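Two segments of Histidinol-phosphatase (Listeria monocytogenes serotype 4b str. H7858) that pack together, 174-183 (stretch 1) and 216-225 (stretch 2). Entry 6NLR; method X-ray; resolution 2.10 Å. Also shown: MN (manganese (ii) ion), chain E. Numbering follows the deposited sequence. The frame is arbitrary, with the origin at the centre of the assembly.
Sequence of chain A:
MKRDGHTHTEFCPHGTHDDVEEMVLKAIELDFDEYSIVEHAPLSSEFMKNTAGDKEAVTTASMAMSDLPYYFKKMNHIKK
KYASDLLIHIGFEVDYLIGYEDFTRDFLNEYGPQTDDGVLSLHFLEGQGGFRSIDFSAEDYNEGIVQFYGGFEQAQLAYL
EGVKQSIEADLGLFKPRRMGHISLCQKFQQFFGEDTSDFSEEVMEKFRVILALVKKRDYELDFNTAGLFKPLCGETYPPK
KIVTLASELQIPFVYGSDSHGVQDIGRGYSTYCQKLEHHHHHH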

# COMPACT_ATOMS: atom_id res chain seq x y z
N PHE A 174 0.76 -16.77 -6.03
CA PHE A 174 0.75 -15.41 -6.62
C PHE A 174 0.60 -14.32 -5.55
O PHE A 174 0.45 -13.16 -5.91
N LYS A 175 0.68 -14.67 -4.25
CA LYS A 175 0.74 -13.67 -3.16
C LYS A 175 1.88 -12.70 -3.46
O LYS A 175 2.99 -13.10 -3.76
N PRO A 176 1.63 -11.38 -3.41
CA PRO A 176 2.71 -10.41 -3.48
C PRO A 176 3.75 -10.68 -2.39
O PRO A 176 3.39 -11.17 -1.33
N ARG A 177 5.01 -10.33 -2.66
CA ARG A 177 6.12 -10.48 -1.70
C ARG A 177 6.58 -9.11 -1.20
O ARG A 177 7.59 -9.08 -0.45
N ARG A 178 5.90 -8.04 -1.60
CA ARG A 178 6.23 -6.67 -1.15
C ARG A 178 5.07 -6.15 -0.31
O ARG A 178 3.93 -6.08 -0.78
N MSE A 179 5.37 -5.84 0.96
CA MSE A 179 4.33 -5.41 1.87
C MSE A 179 4.20 -3.90 1.76
O MSE A 179 5.20 -3.19 1.89
N GLY A 180 2.97 -3.43 1.55
CA GLY A 180 2.67 -2.03 1.32
C GLY A 180 2.74 -1.18 2.58
O GLY A 180 2.27 -1.64 3.64
N HIS A 181 3.30 0.02 2.45
CA HIS A 181 3.33 1.12 3.47
C HIS A 181 3.05 0.61 4.89
O HIS A 181 1.97 0.93 5.41
N ILE A 182 4.02 -0.05 5.56
CA ILE A 182 3.73 -0.78 6.83
C ILE A 182 3.67 0.14 8.07
O ILE A 182 3.76 -0.41 9.19
N SER A 183 3.50 1.45 7.94
CA SER A 183 3.19 2.33 9.10
C SER A 183 2.01 3.24 8.74
O SER A 183 2.03 4.44 9.16
N LYS A 216 12.57 -13.76 7.23
CA LYS A 216 12.41 -15.24 7.19
C LYS A 216 11.62 -15.65 5.93
O LYS A 216 11.98 -16.65 5.31
N ARG A 217 10.62 -14.86 5.53
CA ARG A 217 9.76 -15.16 4.35
C ARG A 217 10.45 -14.71 3.05
O ARG A 217 9.93 -15.04 1.97
N ASP A 218 11.57 -13.99 3.14
CA ASP A 218 12.31 -13.43 1.98
C ASP A 218 11.41 -12.43 1.24
O ASP A 218 11.43 -12.40 0.01
N TYR A 219 10.64 -11.66 2.00
CA TYR A 219 9.75 -10.60 1.47
C TYR A 219 10.55 -9.30 1.36
O TYR A 219 11.71 -9.23 1.82
N GLU A 220 9.93 -8.28 0.78
CA GLU A 220 10.56 -6.95 0.73
C GLU A 220 9.52 -5.92 1.16
O GLU A 220 8.34 -6.31 1.35
N LEU A 221 9.94 -4.67 1.30
CA LEU A 221 9.07 -3.58 1.81
C LEU A 221 8.96 -2.47 0.76
O LEU A 221 9.96 -2.13 0.12
N ASP A 222 7.72 -1.98 0.62
CA ASP A 222 7.31 -0.72 -0.05
C ASP A 222 7.90 0.43 0.78
O ASP A 222 7.46 0.60 1.93
N PHE A 223 8.88 1.15 0.25
CA PHE A 223 9.37 2.40 0.89
C PHE A 223 8.52 3.52 0.29
O PHE A 223 8.82 4.02 -0.82
N ASN A 224 7.44 3.85 0.99
CA ASN A 224 6.32 4.64 0.43
C ASN A 224 6.44 6.11 0.86
O ASN A 224 6.40 6.40 2.08
N THR A 225 6.57 7.02 -0.10
CA THR A 225 6.80 8.47 0.13
C THR A 225 5.49 9.25 0.18
O THR A 225 5.55 10.46 0.50

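Asp222 ties the pairing of the two strands to the manganese site: its carboxylate, carried on a t rotamer (chi1 180°) with CB pointing toward stretch 1, accepts the backbone hydrogen bond of the metal ligand His181 (His181 N to Asp222 OD2, 2.9 Å). His181 adopts chi1 42° (p) and binds the ion through its ring, NE2 to MN 2.1 Å; waters 3 and 4 and atoms from elsewhere in the structure complete the coordination. Asn224, chi1 t and CB toward stretch 1, donates from ND2 to Asp222 OD2 (3.0 Å), and the same ND2 lies at the edge of the imidazole, 3.5 Å from His181 CD2. One carboxylate oxygen thus gathers a backbone NH and a side-chain amide beside the metal ligand. Gly180 has no side chain, and its CA comes within 3.5 Å of Asp222 OD2.

The backbones run parallel, joined by Glu220 N to Arg177 O (2.8 Å), Met179 N to Glu220 O (3.0 Å) and Asp222 N to Met179 O (3.1 Å). This ladder sends Arg178 and Glu220 to one face of the sheet and Met179 and Leu221 to the other. On the first face, Arg178 (chi1 t, chi2 t, chi3 p) forms a salt bridge with Glu220 (chi1 p, chi2 t), Arg178 NH1 to Glu220 OE2 3.0 Å, the carboxylate meeting the edge of the guanidinium. Water 1 extends this polar network: it accepts from Arg178 NE (3.0 Å) and donates to Asp222 OD1 (2.7 Å).

The other face is greasy. Selenomethionine Met179 (chi1 m, chi2 m) sets CB 4.0 Å from CD2 of Leu221 (chi1 m, chi2 t), while its CE lies 3.8 Å from Tyr219 CD2; the selenium sits obliquely to that ring, SE 5.1 Å from its centroid. Ile182 (chi1 p, chi2 t) starts sideways, but its end turns nearer, bringing CD1 to 4.1 Å from Leu221 CD2. Water 2 bridges the backbones, donating to Met179 O (3.1 Å) and Asp222 O (2.7 Å) and accepting from Ile182 N (2.9 Å).

Tyr219 (chi1 m), just before the strand, has the largest area covered by the opposing stretch. Arg177 CA lies over one face of its ring, and the extended, all-t Lys175 reaches the ring's edge to donate from NZ to Tyr219 OH (2.9 Å). Arg217 also points CB toward stretch 1, leaving two like charges close: Lys175 NZ is 3.6 Å from Arg217 NH2, though both atoms also have hydrogen-bond partners elsewhere in the structure.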

# COMPACT_ATOMS: atom_id res chain seq x y z
CB PHE A 174 -0.32 -15.33 -7.71
CG PHE A 174 -0.08 -16.32 -8.82
CD1 PHE A 174 0.88 -16.08 -9.79
CD2 PHE A 174 -0.81 -17.50 -8.89
CE1 PHE A 174 1.10 -17.00 -10.81
CE2 PHE A 174 -0.60 -18.42 -9.92
CZ PHE A 174 0.36 -18.17 -10.87
CB LYS A 175 0.96 -14.33 -1.80
CG LYS A 175 0.94 -13.37 -0.63
CD LYS A 175 1.35 -14.04 0.63
CE LYS A 175 1.39 -13.07 1.80
NZ LYS A 175 1.87 -13.75 3.03
CB PRO A 176 2.02 -9.08 -3.19
CG PRO A 176 0.61 -9.32 -3.67
CD PRO A 176 0.30 -10.76 -3.32
CB ARG A 177 7.21 -11.28 -2.38
CG ARG A 177 6.72 -12.69 -2.68
CD ARG A 177 7.83 -13.59 -3.06
NE ARG A 177 7.33 -14.92 -3.41
CZ ARG A 177 8.01 -15.78 -4.15
NH1 ARG A 177 9.21 -15.42 -4.59
NH2 ARG A 177 7.51 -16.97 -4.42
CB ARG A 178 6.54 -5.75 -2.34
CG ARG A 178 7.08 -4.39 -1.88
CD ARG A 178 7.96 -3.67 -2.92
NE ARG A 178 7.21 -3.20 -4.07
CZ ARG A 178 7.04 -3.85 -5.22
NH1 ARG A 178 7.58 -5.06 -5.41
NH2 ARG A 178 6.34 -3.28 -6.19
CB MSE A 179 4.65 -5.80 3.32
CG MSE A 179 4.99 -7.28 3.53
SE MSE A 179 3.45 -8.49 3.12
CE MSE A 179 3.94 -9.15 1.33
CB HIS A 181 2.34 2.23 3.05
CG HIS A 181 1.02 1.75 2.53
ND1 HIS A 181 0.22 0.87 3.25
CD2 HIS A 181 0.34 2.06 1.38
CE1 HIS A 181 -0.90 0.65 2.56
NE2 HIS A 181 -0.85 1.37 1.41
CB ILE A 182 4.71 -1.93 7.07
CG1 ILE A 182 6.15 -1.46 7.24
CG2 ILE A 182 4.55 -3.00 6.01
CD1 ILE A 182 7.04 -2.49 7.93
CB SER A 183 4.41 3.11 9.53
OG SER A 183 4.86 3.95 8.46
CB LYS A 216 11.71 -15.70 8.47
CG LYS A 216 11.54 -17.20 8.63
CD LYS A 216 10.27 -17.56 9.38
CE LYS A 216 10.06 -19.05 9.48
NZ LYS A 216 11.17 -19.69 10.24
CB ARG A 217 8.43 -14.44 4.52
CG ARG A 217 7.47 -15.08 5.50
CD ARG A 217 6.78 -16.06 4.61
NE ARG A 217 5.39 -16.08 4.88
CZ ARG A 217 4.52 -16.83 4.23
NH1 ARG A 217 4.92 -17.63 3.26
NH2 ARG A 217 3.24 -16.75 4.58
CB ASP A 218 12.78 -14.55 1.05
CG ASP A 218 13.95 -14.15 0.18
OD1 ASP A 218 14.85 -13.45 0.69
OD2 ASP A 218 13.99 -14.57 -0.99
CB TYR A 219 8.50 -10.46 2.34
CG TYR A 219 7.46 -11.54 2.23
CD1 TYR A 219 7.54 -12.58 1.31
CD2 TYR A 219 6.33 -11.49 3.03
CE1 TYR A 219 6.55 -13.55 1.22
CE2 TYR A 219 5.34 -12.45 2.96
CZ TYR A 219 5.45 -13.49 2.07
OH TYR A 219 4.45 -14.41 1.99
CB GLU A 220 11.16 -6.71 -0.66
CG GLU A 220 10.16 -6.80 -1.77
CD GLU A 220 10.70 -6.62 -3.18
OE1 GLU A 220 11.96 -6.62 -3.35
OE2 GLU A 220 9.86 -6.50 -4.13
CB LEU A 221 9.64 -3.05 3.13
CG LEU A 221 9.62 -4.07 4.26
CD1 LEU A 221 10.31 -3.52 5.50
CD2 LEU A 221 8.19 -4.48 4.56
CB ASP A 222 5.78 -0.72 -0.13
CG ASP A 222 5.07 0.46 -0.77
OD1 ASP A 222 5.53 0.93 -1.82
OD2 ASP A 222 3.98 0.85 -0.23
CB PHE A 223 10.87 2.63 0.68
CG PHE A 223 11.38 3.88 1.35
CD1 PHE A 223 11.17 5.14 0.78
CD2 PHE A 223 12.06 3.82 2.55
CE1 PHE A 223 11.65 6.29 1.39
CE2 PHE A 223 12.52 4.98 3.16
CZ PHE A 223 12.31 6.21 2.59
CB ASN A 224 5.03 3.92 0.78
CG ASN A 224 3.80 4.50 0.12
OD1 ASN A 224 3.63 5.72 0.08
ND2 ASN A 224 2.96 3.62 -0.40
CB THR A 225 7.78 9.04 -0.90
OG1 THR A 225 7.20 8.83 -2.20
CG2 THR A 225 9.14 8.39 -0.75
MN MN E . -2.40 1.52 -0.06
O HOH W 1 7.10 -0.27 -3.73
O HOH W 2 6.15 -0.89 3.78
O HOH W 3 -2.76 3.34 1.34
O HOH W 4 -1.32 2.46 -1.15